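Local coordinates for protein putative enoyl-CoA hydratase/isomerase (Acinetobacter baumannii, PDB 3FDU) that probably acts on enoyl-CoA thioesters as a hydratase or isomerase of the crotonase superfamily, though its substrate is not established, at residues D122-I134 / K169-E183. The protein carries 4 engineered substitutions. Numbering follows the deposited sequence.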
# COMPACT_ATOMS: atom_id res chain seq x y z
N ASP A 122 15.77 -1.15 -3.18
CA ASP A 122 14.88 -1.05 -4.33
C ASP A 122 14.26 -2.37 -4.78
O ASP A 122 13.10 -2.40 -5.20
CB ASP A 122 15.67 -0.43 -5.47
CG ASP A 122 16.28 0.90 -5.05
OD1 ASP A 122 15.50 1.76 -4.59
OD2 ASP A 122 17.52 1.05 -5.12
N LEU A 123 15.05 -3.45 -4.72
CA LEU A 123 14.64 -4.80 -5.16
C LEU A 123 15.18 -5.82 -4.16
O LEU A 123 16.28 -5.65 -3.62
CB LEU A 123 15.24 -5.14 -6.52
CG LEU A 123 15.06 -4.02 -7.56
CD1 LEU A 123 15.93 -4.33 -8.75
CD2 LEU A 123 13.62 -3.97 -7.88
N VAL A 124 14.36 -6.82 -3.88
CA VAL A 124 14.71 -7.86 -2.96
C VAL A 124 14.37 -9.22 -3.53
O VAL A 124 13.23 -9.43 -4.00
CB VAL A 124 13.93 -7.70 -1.65
CG1 VAL A 124 14.33 -8.82 -0.69
CG2 VAL A 124 14.23 -6.34 -0.99
N PHE A 125 15.37 -10.12 -3.54
CA PHE A 125 15.13 -11.49 -3.98
C PHE A 125 15.36 -12.44 -2.80
O PHE A 125 16.25 -12.24 -1.99
CB PHE A 125 16.04 -11.87 -5.17
CG PHE A 125 15.90 -10.92 -6.34
CD1 PHE A 125 14.73 -10.93 -7.14
CD2 PHE A 125 16.90 -9.98 -6.61
CE1 PHE A 125 14.60 -10.02 -8.24
CE2 PHE A 125 16.77 -9.12 -7.71
CZ PHE A 125 15.59 -9.14 -8.49
N ALA A 126 14.52 -13.46 -2.69
CA ALA A 126 14.72 -14.45 -1.62
C ALA A 126 14.53 -15.84 -2.20
O ALA A 126 13.91 -16.01 -3.26
CB ALA A 126 13.69 -14.22 -0.51
N ASP A 127 15.04 -16.85 -1.50
CA ASP A 127 14.66 -18.21 -1.85
C ASP A 127 13.75 -18.75 -0.73
O ASP A 127 13.45 -18.01 0.23
CB ASP A 127 15.91 -19.10 -2.14
CG ASP A 127 16.73 -19.44 -0.88
OD1 ASP A 127 16.23 -19.26 0.28
OD2 ASP A 127 17.89 -19.92 -1.05
N ASN A 128 13.26 -19.98 -0.90
CA ASN A 128 12.23 -20.51 -0.01
C ASN A 128 12.78 -20.85 1.36
O ASN A 128 12.01 -21.24 2.28
CB ASN A 128 11.58 -21.76 -0.62
CG ASN A 128 10.10 -21.90 -0.22
OD1 ASN A 128 9.39 -20.91 -0.00
ND2 ASN A 128 9.61 -23.14 -0.23
N THR A 129 14.09 -20.76 1.52
CA THR A 129 14.70 -21.01 2.84
C THR A 129 14.60 -19.77 3.77
O THR A 129 14.92 -19.85 4.96
CB THR A 129 16.23 -21.37 2.76
OG1 THR A 129 17.01 -20.19 2.46
CG2 THR A 129 16.54 -22.48 1.73
N ALA A 130 14.16 -18.65 3.22
CA ALA A 130 14.11 -17.41 3.99
C ALA A 130 13.09 -17.44 5.14
O ALA A 130 11.94 -17.82 4.96
CB ALA A 130 13.85 -16.25 3.08
N LEU A 131 13.52 -17.01 6.32
CA LEU A 131 12.64 -16.98 7.47
C LEU A 131 12.76 -15.60 8.10
O LEU A 131 13.82 -15.24 8.62
CB LEU A 131 13.04 -18.07 8.50
CG LEU A 131 12.69 -19.52 8.05
CD1 LEU A 131 13.31 -20.45 9.09
CD2 LEU A 131 11.15 -19.76 7.87
N PHE A 132 11.67 -14.87 8.09
CA PHE A 132 11.69 -13.46 8.49
C PHE A 132 11.02 -13.26 9.86
O PHE A 132 10.12 -14.00 10.23
CB PHE A 132 10.93 -12.60 7.48
CG PHE A 132 11.41 -12.71 6.04
CD1 PHE A 132 12.35 -11.82 5.55
CD2 PHE A 132 10.87 -13.67 5.18
CE1 PHE A 132 12.78 -11.88 4.22
CE2 PHE A 132 11.30 -13.76 3.83
CZ PHE A 132 12.26 -12.87 3.35
N GLN A 133 11.40 -12.19 10.56
CA GLN A 133 10.70 -11.83 11.79
C GLN A 133 11.01 -10.38 12.16
O GLN A 133 12.12 -9.90 11.92
CB GLN A 133 11.14 -12.76 12.94
CG GLN A 133 10.30 -12.52 14.27
CD GLN A 133 10.93 -13.31 15.41
OE1 GLN A 133 12.09 -13.72 15.30
NE2 GLN A 133 10.18 -13.57 16.46
N ILE A 134 9.99 -9.67 12.69
CA ILE A 134 10.19 -8.36 13.33
C ILE A 134 9.88 -8.54 14.81
O ILE A 134 8.73 -8.42 15.24
CB ILE A 134 9.20 -7.30 12.76
CG1 ILE A 134 9.08 -7.48 11.24
CG2 ILE A 134 9.68 -5.84 13.06
CD1 ILE A 134 8.22 -6.40 10.57
N LYS A 169 7.21 -15.08 13.35
CA LYS A 169 8.03 -15.47 12.22
C LYS A 169 7.10 -15.70 11.02
O LYS A 169 5.88 -15.96 11.16
CB LYS A 169 8.91 -16.72 12.55
CG LYS A 169 10.04 -16.42 13.54
CD LYS A 169 10.80 -17.65 13.98
CE LYS A 169 11.97 -17.26 14.92
NZ LYS A 169 12.93 -16.26 14.29
N PHE A 170 7.65 -15.50 9.83
CA PHE A 170 6.86 -15.61 8.60
C PHE A 170 7.74 -16.03 7.42
O PHE A 170 8.96 -15.82 7.45
CB PHE A 170 6.00 -14.35 8.30
CG PHE A 170 6.81 -13.03 8.07
CD1 PHE A 170 7.15 -12.60 6.77
CD2 PHE A 170 7.19 -12.23 9.17
CE1 PHE A 170 7.87 -11.38 6.56
CE2 PHE A 170 7.89 -11.00 8.98
CZ PHE A 170 8.26 -10.61 7.65
N ASN A 171 7.14 -16.67 6.40
CA ASN A 171 7.96 -17.32 5.41
C ASN A 171 8.10 -16.44 4.17
O ASN A 171 7.66 -15.26 4.18
CB ASN A 171 7.39 -18.69 5.03
CG ASN A 171 5.94 -18.59 4.51
OD1 ASN A 171 5.55 -17.57 3.95
ND2 ASN A 171 5.16 -19.65 4.70
N ALA A 172 8.75 -16.96 3.13
CA ALA A 172 8.97 -16.11 1.94
C ALA A 172 7.66 -15.77 1.21
O ALA A 172 7.51 -14.69 0.65
CB ALA A 172 10.01 -16.76 0.98
N GLU A 173 6.68 -16.66 1.24
CA GLU A 173 5.41 -16.39 0.57
C GLU A 173 4.66 -15.25 1.24
O GLU A 173 4.03 -14.43 0.59
CB GLU A 173 4.54 -17.65 0.52
CG GLU A 173 5.08 -18.78 -0.38
CD GLU A 173 6.37 -19.47 0.13
OE1 GLU A 173 6.67 -19.48 1.36
OE2 GLU A 173 7.09 -20.02 -0.74
N THR A 174 4.67 -15.23 2.57
CA THR A 174 4.10 -14.10 3.33
C THR A 174 4.86 -12.79 3.00
O THR A 174 4.23 -11.77 2.78
CB THR A 174 4.16 -14.37 4.87
OG1 THR A 174 3.28 -15.47 5.17
CG2 THR A 174 3.68 -13.11 5.71
N ALA A 175 6.20 -12.85 2.96
CA ALA A 175 7.00 -11.65 2.71
C ALA A 175 6.72 -11.18 1.29
O ALA A 175 6.65 -9.99 1.05
CB ALA A 175 8.53 -11.94 2.87
N LEU A 176 6.50 -12.12 0.38
CA LEU A 176 6.19 -11.75 -1.04
C LEU A 176 4.79 -11.12 -1.14
O LEU A 176 4.60 -10.11 -1.78
CB LEU A 176 6.30 -13.02 -1.94
CG LEU A 176 5.99 -12.82 -3.43
CD1 LEU A 176 7.17 -12.26 -4.19
CD2 LEU A 176 5.57 -14.13 -4.06
N GLN A 177 3.79 -11.71 -0.48
CA GLN A 177 2.45 -11.07 -0.45
C GLN A 177 2.43 -9.65 0.15
O GLN A 177 1.60 -8.83 -0.25
CB GLN A 177 1.43 -11.95 0.31
CG GLN A 177 1.18 -13.25 -0.41
CD GLN A 177 0.02 -14.07 0.17
OE1 GLN A 177 0.19 -14.86 1.10
NE2 GLN A 177 -1.17 -13.94 -0.45
N ALA A 178 3.32 -9.40 1.12
CA ALA A 178 3.37 -8.14 1.83
C ALA A 178 4.27 -7.13 1.07
O ALA A 178 4.46 -5.99 1.53
CB ALA A 178 3.95 -8.38 3.23
N GLY A 179 4.86 -7.57 -0.03
CA GLY A 179 5.68 -6.72 -0.87
C GLY A 179 7.11 -6.43 -0.39
O GLY A 179 7.77 -5.55 -0.92
N LEU A 180 7.56 -7.16 0.64
CA LEU A 180 8.91 -7.07 1.15
C LEU A 180 9.91 -7.72 0.21
O LEU A 180 11.08 -7.35 0.19
CB LEU A 180 8.97 -7.76 2.53
CG LEU A 180 8.29 -7.00 3.71
CD1 LEU A 180 8.13 -7.94 4.95
CD2 LEU A 180 9.18 -5.79 4.08
N VAL A 181 9.45 -8.73 -0.55
CA VAL A 181 10.33 -9.45 -1.47
C VAL A 181 9.70 -9.26 -2.87
O VAL A 181 8.49 -9.34 -3.00
CB VAL A 181 10.34 -10.98 -1.06
CG1 VAL A 181 10.72 -11.91 -2.18
CG2 VAL A 181 11.20 -11.22 0.23
N ASN A 182 10.51 -9.03 -3.90
CA ASN A 182 10.01 -8.91 -5.30
C ASN A 182 9.65 -10.26 -5.93
O ASN A 182 8.64 -10.40 -6.66
CB ASN A 182 11.11 -8.24 -6.18
CG ASN A 182 11.20 -6.74 -5.91
OD1 ASN A 182 11.74 -6.32 -4.88
ND2 ASN A 182 10.58 -5.95 -6.77
N GLU A 183 10.49 -11.26 -5.68
CA GLU A 183 10.26 -12.59 -6.29
C GLU A 183 10.96 -13.67 -5.44
O GLU A 183 12.03 -13.44 -4.88
CB GLU A 183 10.86 -12.58 -7.71
CG GLU A 183 10.80 -13.86 -8.48
CD GLU A 183 11.33 -13.69 -9.93
OE1 GLU A 183 11.82 -12.59 -10.29
OE2 GLU A 183 11.26 -14.67 -10.71
O HOH W 1 10.12 -19.38 3.41
O HOH W 2 13.61 -16.36 11.47
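Phe132 and Phe170 lie with near-parallel rings, planes 16° apart, but offset, so that little of one ring lies over the other. What rests on the Phe170 face is instead CB of Phe132, 3.3 Å from Phe170 CZ, a CH-pi contact, while Ile134 CG1 approaches that ring at its edge. The Phe132 ring takes the methyl of Ala175 over one face, CB 3.5 Å from Phe132 CE2, and has Phe170 O and Ala172 CA at its edge; Val181 CG2 reaches its CZ. Phe170 CG sits between its own backbone N and carbonyl carbon (chi1 62°), which folds the ring over Phe132 CB. Phe132 and Phe170 form an antiparallel hydrogen-bonded pair, each N bonding to the other's O. Lys169 NZ donates a hydrogen bond to Gln133 OE1, 2.9 Å, from above the amide plane. One water links Asn128 O and Ala130 O to Ala172 N at the start of helix 172-177, where Asn171 OD1 caps Thr174 N. At the other end Asn182 grips Val124 twice: its OD1 accepts from Val124 N at 2.8 Å and its backbone N donates to Val124 O. Asn182 ND2 donates hydrogen bonds to Glu162 OE2 and His158 O, both of a second subunit. Glu183 pairs in parallel with Phe125, with a weak Ala126 N to Glu183 O bond at 3.3 Å, at the margin of the main sheet, an arrangement that fits the crotonase fold, with its small second sheet packed against helix 113-116.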